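Local coordinates for putative vitamin-B12 independent methionine synthase family protein (Listeria monocytogenes, PDB 1YPX) that probably belongs to the cobalamin-independent methionine synthases, zinc-dependent enzymes that transfer a methyl group from a folate to homocysteine, at residues S102-D110 / L143-Y154. Sequence-based numbering, arbitrary orientation.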
ATOM      1  N   SER A 102     -16.953  -2.535  11.250  1.00 74.28           N
ATOM      2  CA  SER A 102     -15.725  -3.324  11.163  1.00 75.07           C
ATOM      3  C   SER A 102     -16.005  -4.675  10.512  1.00 74.62           C
ATOM      4  O   SER A 102     -17.125  -4.928  10.054  1.00 74.79           O
ATOM      5  CB  SER A 102     -15.120  -3.551  12.561  1.00 76.02           C
ATOM      6  OG  SER A 102     -14.542  -2.367  13.093  1.00 77.13           O
ATOM      7  N   VAL A 103     -14.980  -5.527  10.460  1.00 72.57           N
ATOM      8  CA  VAL A 103     -15.100  -6.869   9.888  1.00 70.19           C
ATOM      9  C   VAL A 103     -15.162  -7.915  10.996  1.00 68.29           C
ATOM     10  O   VAL A 103     -14.370  -7.887  11.937  1.00 68.35           O
ATOM     11  CB  VAL A 103     -13.907  -7.225   8.949  1.00 70.65           C
ATOM     12  CG1 VAL A 103     -14.087  -6.568   7.586  1.00 72.75           C
ATOM     13  CG2 VAL A 103     -12.603  -6.780   9.572  1.00 70.41           C
ATOM     14  N   LYS A 104     -16.115  -8.829  10.875  1.00 66.38           N
ATOM     15  CA  LYS A 104     -16.298  -9.894  11.851  1.00 64.39           C
ATOM     16  C   LYS A 104     -15.721 -11.191  11.277  1.00 62.57           C
ATOM     17  O   LYS A 104     -15.964 -11.524  10.115  1.00 62.30           O
ATOM     18  CB  LYS A 104     -17.800 -10.087  12.140  1.00 65.16           C
ATOM     19  CG  LYS A 104     -18.590  -8.801  12.432  1.00 66.14           C
ATOM     20  CD  LYS A 104     -18.331  -8.253  13.832  1.00 67.16           C
ATOM     21  CE  LYS A 104     -18.844  -6.821  13.980  1.00 66.83           C
ATOM     22  NZ  LYS A 104     -18.136  -5.884  13.056  1.00 65.20           N
ATOM     23  N   ILE A 105     -14.933 -11.908  12.068  1.00 59.54           N
ATOM     24  CA  ILE A 105     -14.391 -13.178  11.607  1.00 57.43           C
ATOM     25  C   ILE A 105     -15.309 -14.202  12.239  1.00 56.15           C
ATOM     26  O   ILE A 105     -15.226 -14.435  13.444  1.00 55.00           O
ATOM     27  CB  ILE A 105     -12.950 -13.434  12.109  1.00 58.34           C
ATOM     28  CG1 ILE A 105     -11.976 -12.453  11.464  1.00 56.93           C
ATOM     29  CG2 ILE A 105     -12.536 -14.855  11.794  1.00 58.90           C
ATOM     30  CD1 ILE A 105     -11.990 -11.095  12.106  1.00 56.80           C
ATOM     31  N   THR A 106     -16.194 -14.793  11.437  1.00 54.88           N
ATOM     32  CA  THR A 106     -17.154 -15.778  11.943  1.00 53.25           C
ATOM     33  C   THR A 106     -16.939 -17.189  11.433  1.00 52.49           C
ATOM     34  O   THR A 106     -17.721 -18.084  11.746  1.00 53.45           O
ATOM     35  CB  THR A 106     -18.605 -15.413  11.580  1.00 52.99           C
ATOM     36  OG1 THR A 106     -18.759 -15.443  10.155  1.00 52.94           O
ATOM     37  CG2 THR A 106     -18.969 -14.033  12.109  1.00 53.62           C
ATOM     38  N   GLY A 107     -15.896 -17.397  10.646  1.00 50.63           N
ATOM     39  CA  GLY A 107     -15.651 -18.729  10.134  1.00 48.65           C
ATOM     40  C   GLY A 107     -14.200 -18.868   9.762  1.00 47.46           C
ATOM     41  O   GLY A 107     -13.453 -17.902   9.860  1.00 49.59           O
ATOM     42  N   PRO A 108     -13.769 -20.052   9.325  1.00 45.81           N
ATOM     43  CA  PRO A 108     -12.382 -20.313   8.936  1.00 45.41           C
ATOM     44  C   PRO A 108     -11.906 -19.443   7.760  1.00 44.48           C
ATOM     45  O   PRO A 108     -12.469 -19.506   6.672  1.00 42.44           O
ATOM     46  CB  PRO A 108     -12.405 -21.806   8.606  1.00 46.12           C
ATOM     47  CG  PRO A 108     -13.794 -22.006   8.079  1.00 47.16           C
ATOM     48  CD  PRO A 108     -14.612 -21.233   9.083  1.00 46.85           C
ATOM     49  N   ILE A 109     -10.868 -18.641   8.001  1.00 45.18           N
ATOM     50  CA  ILE A 109     -10.288 -17.733   7.004  1.00 47.51           C
ATOM     51  C   ILE A 109      -9.823 -18.464   5.744  1.00 50.36           C
ATOM     52  O   ILE A 109      -9.124 -19.477   5.826  1.00 52.21           O
ATOM     53  CB  ILE A 109      -9.040 -16.973   7.568  1.00 47.33           C
ATOM     54  CG1 ILE A 109      -9.350 -16.325   8.930  1.00 49.49           C
ATOM     55  CG2 ILE A 109      -8.589 -15.919   6.574  1.00 46.76           C
ATOM     56  CD1 ILE A 109     -10.358 -15.178   8.878  1.00 48.22           C
ATOM     57  N   ASP A 110     -10.188 -17.946   4.575  1.00 50.37           N
ATOM     58  CA  ASP A 110      -9.762 -18.579   3.342  1.00 50.87           C
ATOM     59  C   ASP A 110      -9.932 -17.682   2.128  1.00 52.54           C
ATOM     60  O   ASP A 110     -10.606 -16.655   2.184  1.00 52.60           O
ATOM     61  CB  ASP A 110     -10.513 -19.897   3.148  1.00 51.52           C
ATOM     62  CG  ASP A 110      -9.894 -20.768   2.065  1.00 53.57           C
ATOM     63  OD1 ASP A 110      -8.672 -20.665   1.824  1.00 52.79           O
ATOM     64  OD2 ASP A 110     -10.626 -21.576   1.466  1.00 58.27           O
ATOM     65  N   LEU A 143      -6.231  -7.267   9.599  1.00 68.89           N
ATOM     66  CA  LEU A 143      -7.419  -8.050   9.936  1.00 68.72           C
ATOM     67  C   LEU A 143      -7.365  -8.447  11.396  1.00 70.99           C
ATOM     68  O   LEU A 143      -8.378  -8.435  12.097  1.00 71.39           O
ATOM     69  CB  LEU A 143      -7.500  -9.322   9.084  1.00 65.13           C
ATOM     70  CG  LEU A 143      -8.699 -10.234   9.353  1.00 60.28           C
ATOM     71  CD1 LEU A 143      -9.976  -9.438   9.255  1.00 60.28           C
ATOM     72  CD2 LEU A 143      -8.721 -11.370   8.364  1.00 60.40           C
ATOM     73  N   HIS A 144      -6.172  -8.815  11.840  1.00 73.45           N
ATOM     74  CA  HIS A 144      -5.960  -9.217  13.218  1.00 77.70           C
ATOM     75  C   HIS A 144      -6.437  -8.127  14.167  1.00 78.67           C
ATOM     76  O   HIS A 144      -7.175  -8.401  15.112  1.00 79.02           O
ATOM     77  CB  HIS A 144      -4.475  -9.504  13.442  1.00 79.92           C
ATOM     78  CG  HIS A 144      -4.122  -9.824  14.861  1.00 82.37           C
ATOM     79  ND1 HIS A 144      -4.028  -8.858  15.841  1.00 83.59           N
ATOM     80  CD2 HIS A 144      -3.806 -10.998  15.457  1.00 82.56           C
ATOM     81  CE1 HIS A 144      -3.665  -9.424  16.980  1.00 84.17           C
ATOM     82  NE2 HIS A 144      -3.523 -10.722  16.774  1.00 83.03           N
ATOM     83  N   TYR A 145      -6.028  -6.893  13.900  1.00 79.65           N
ATOM     84  CA  TYR A 145      -6.411  -5.780  14.749  1.00 82.64           C
ATOM     85  C   TYR A 145      -7.849  -5.327  14.561  1.00 82.48           C
ATOM     86  O   TYR A 145      -8.716  -5.650  15.373  1.00 83.25           O
ATOM     87  CB  TYR A 145      -5.470  -4.590  14.535  1.00 85.92           C
ATOM     88  CG  TYR A 145      -5.835  -3.363  15.354  1.00 90.54           C
ATOM     89  CD1 TYR A 145      -6.158  -3.470  16.714  1.00 92.24           C
ATOM     90  CD2 TYR A 145      -5.847  -2.092  14.773  1.00 92.83           C
ATOM     91  CE1 TYR A 145      -6.486  -2.338  17.478  1.00 93.65           C
ATOM     92  CE2 TYR A 145      -6.171  -0.956  15.527  1.00 94.02           C
ATOM     93  CZ  TYR A 145      -6.488  -1.086  16.875  1.00 94.09           C
ATOM     94  OH  TYR A 145      -6.802   0.036  17.609  1.00 94.35           O
ATOM     95  N   ARG A 146      -8.095  -4.575  13.493  1.00 82.41           N
ATOM     96  CA  ARG A 146      -9.423  -4.044  13.208  1.00 82.10           C
ATOM     97  C   ARG A 146     -10.517  -5.103  13.062  1.00 81.53           C
ATOM     98  O   ARG A 146     -11.685  -4.776  12.839  1.00 81.65           O
ATOM     99  CB  ARG A 146      -9.372  -3.165  11.951  1.00 83.01           C
ATOM    100  CG  ARG A 146      -8.637  -1.837  12.139  1.00 84.56           C
ATOM    101  CD  ARG A 146      -9.528  -0.639  11.798  1.00 85.07           C
ATOM    102  NE  ARG A 146     -10.643  -0.493  12.733  1.00 87.55           N
ATOM    103  CZ  ARG A 146     -10.517  -0.128  14.008  1.00 89.12           C
ATOM    104  NH1 ARG A 146      -9.318   0.137  14.513  1.00 89.62           N
ATOM    105  NH2 ARG A 146     -11.593  -0.036  14.783  1.00 88.81           N
ATOM    106  N   GLY A 147     -10.142  -6.370  13.205  1.00 80.63           N
ATOM    107  CA  GLY A 147     -11.111  -7.448  13.080  1.00 79.62           C
ATOM    108  C   GLY A 147     -11.534  -8.084  14.394  1.00 77.90           C
ATOM    109  O   GLY A 147     -10.697  -8.444  15.231  1.00 78.16           O
ATOM    110  N   ASP A 148     -12.842  -8.235  14.570  1.00 75.40           N
ATOM    111  CA  ASP A 148     -13.390  -8.827  15.789  1.00 73.58           C
ATOM    112  C   ASP A 148     -13.539 -10.335  15.632  1.00 70.04           C
ATOM    113  O   ASP A 148     -14.433 -10.807  14.935  1.00 68.44           O
ATOM    114  CB  ASP A 148     -14.746  -8.188  16.105  1.00 74.95           C
ATOM    115  CG  ASP A 148     -14.668  -6.675  16.168  1.00 76.23           C
ATOM    116  OD1 ASP A 148     -14.016  -6.144  17.097  1.00 77.08           O
ATOM    117  OD2 ASP A 148     -15.249  -6.019  15.278  1.00 77.12           O
ATOM    118  N   ILE A 149     -12.664 -11.091  16.282  1.00 67.54           N
ATOM    119  CA  ILE A 149     -12.723 -12.538  16.176  1.00 66.19           C
ATOM    120  C   ILE A 149     -13.956 -13.091  16.879  1.00 65.29           C
ATOM    121  O   ILE A 149     -14.187 -12.839  18.062  1.00 64.86           O
ATOM    122  CB  ILE A 149     -11.478 -13.199  16.765  1.00 66.91           C
ATOM    123  CG1 ILE A 149     -10.217 -12.611  16.121  1.00 65.73           C
ATOM    124  CG2 ILE A 149     -11.551 -14.696  16.538  1.00 67.31           C
ATOM    125  CD1 ILE A 149      -9.799 -11.278  16.697  1.00 66.02           C
ATOM    126  N   GLU A 150     -14.747 -13.850  16.133  1.00 63.19           N
ATOM    127  CA  GLU A 150     -15.970 -14.426  16.659  1.00 61.54           C
ATOM    128  C   GLU A 150     -15.928 -15.952  16.585  1.00 60.46           C
ATOM    129  O   GLU A 150     -16.543 -16.642  17.401  1.00 61.19           O
ATOM    130  CB  GLU A 150     -17.161 -13.890  15.858  1.00 60.20           C
ATOM    131  CG  GLU A 150     -18.366 -13.534  16.700  1.00 60.91           C
ATOM    132  CD  GLU A 150     -19.413 -12.732  15.939  1.00 63.43           C
ATOM    133  OE1 GLU A 150     -20.007 -13.273  14.975  1.00 65.20           O
ATOM    134  OE2 GLU A 150     -19.645 -11.558  16.311  1.00 63.34           O
ATOM    135  N   TYR A 151     -15.202 -16.469  15.599  1.00 59.60           N
ATOM    136  CA  TYR A 151     -15.069 -17.908  15.412  1.00 59.59           C
ATOM    137  C   TYR A 151     -14.598 -18.464  16.746  1.00 59.65           C
ATOM    138  O   TYR A 151     -13.870 -17.795  17.494  1.00 61.61           O
ATOM    139  CB  TYR A 151     -14.042 -18.206  14.308  1.00 60.63           C
ATOM    140  CG  TYR A 151     -14.130 -19.580  13.665  1.00 60.37           C
ATOM    141  CD1 TYR A 151     -13.107 -20.043  12.841  1.00 60.84           C
ATOM    142  CD2 TYR A 151     -15.228 -20.414  13.871  1.00 61.62           C
ATOM    143  CE1 TYR A 151     -13.169 -21.300  12.241  1.00 60.17           C
ATOM    144  CE2 TYR A 151     -15.299 -21.678  13.273  1.00 59.85           C
ATOM    145  CZ  TYR A 151     -14.261 -22.112  12.460  1.00 61.12           C
ATOM    146  OH  TYR A 151     -14.299 -23.363  11.875  1.00 63.08           O
ATOM    147  N   GLN A 152     -15.020 -19.684  17.051  1.00 57.22           N
ATOM    148  CA  GLN A 152     -14.654 -20.304  18.311  1.00 55.19           C
ATOM    149  C   GLN A 152     -13.202 -20.748  18.349  1.00 54.58           C
ATOM    150  O   GLN A 152     -12.452 -20.367  19.250  1.00 52.06           O
ATOM    151  CB  GLN A 152     -15.573 -21.491  18.598  1.00 56.15           C
ATOM    152  CG  GLN A 152     -16.770 -21.139  19.462  1.00 57.53           C
ATOM    153  CD  GLN A 152     -17.877 -20.386  18.720  1.00 58.64           C
ATOM    154  OE1 GLN A 152     -18.749 -19.786  19.355  1.00 57.11           O
ATOM    155  NE2 GLN A 152     -17.855 -20.426  17.384  1.00 57.40           N
ATOM    156  N   PRO A 153     -12.779 -21.556  17.365  1.00 54.58           N
ATOM    157  CA  PRO A 153     -11.383 -21.980  17.413  1.00 53.86           C
ATOM    158  C   PRO A 153     -10.359 -20.855  17.446  1.00 53.65           C
ATOM    159  O   PRO A 153      -9.524 -20.818  18.355  1.00 54.51           O
ATOM    160  CB  PRO A 153     -11.251 -22.905  16.201  1.00 54.61           C
ATOM    161  CG  PRO A 153     -12.383 -22.489  15.297  1.00 56.73           C
ATOM    162  CD  PRO A 153     -13.496 -22.189  16.245  1.00 54.65           C
ATOM    163  N   TYR A 154     -10.412 -19.933  16.487  1.00 52.89           N
ATOM    164  CA  TYR A 154      -9.446 -18.829  16.465  1.00 52.08           C
ATOM    165  C   TYR A 154      -9.513 -18.109  17.807  1.00 53.31           C
ATOM    166  O   TYR A 154      -8.525 -17.558  18.296  1.00 54.01           O
ATOM    167  CB  TYR A 154      -9.765 -17.824  15.349  1.00 51.47           C
ATOM    168  CG  TYR A 154      -9.749 -18.373  13.936  1.00 50.49           C
ATOM    169  CD1 TYR A 154      -9.000 -19.505  13.605  1.00 48.32           C
ATOM    170  CD2 TYR A 154     -10.425 -17.712  12.916  1.00 49.84           C
ATOM    171  CE1 TYR A 154      -8.921 -19.958  12.287  1.00 45.97           C
ATOM    172  CE2 TYR A 154     -10.351 -18.154  11.597  1.00 50.07           C
ATOM    173  CZ  TYR A 154      -9.595 -19.272  11.288  1.00 48.49           C
ATOM    174  OH  TYR A 154      -9.474 -19.659   9.968  1.00 48.83           O
TER
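The carbonyl oxygen of Ile-105 is gripped by two successive amides, Glu-150 N at 2.8 Å in the carbonyl plane and Tyr-151 N at 3.0 Å, tilted from that plane. This fork closes a short parallel pairing of strands 103-106 and 147-149, in which Asp-148 N donates to Val-103 O and Ile-105 N to Asp-148 O. With strand 82-84, they form a small sheet at the periphery of the TIM-barrel-like domain. On its outward face Lys-104 and Asp-148 run side by side in a long salt bridge (NZ to OD2 3.6 Å), polar residues suited to the solvent side. On the other face Ile-105 CD1 and Val-103 CG2 meet Leu-143 CD1, apolar branched side chains, with Leu-143 in turn packed on Leu-165 of helix 158-178. Ile-105 CG2, anti to the backbone N, abuts the edge of the Tyr-154 ring at CD2, 3.7 Å away. At the corner, Gly-107, lacking a side chain, lays its CA 3.9 Å from the centroid of the Tyr-151 ring, a CH-pi contact over the face; Pro-153 covers the opposite face. Tyr-154 suits its place because an apolar ring, packed against Ile-109 CG1, carries a polar hydroxyl: OH accepts from Ile-109 N (2.6 Å) and also hydrogen-bonds to Asp-164 OD1. Main-chain bonds thus set the strand register, the long salt bridge probably adding little, while the Tyr-151 face and Tyr-154 hydroxyl hold the corner to 151-154.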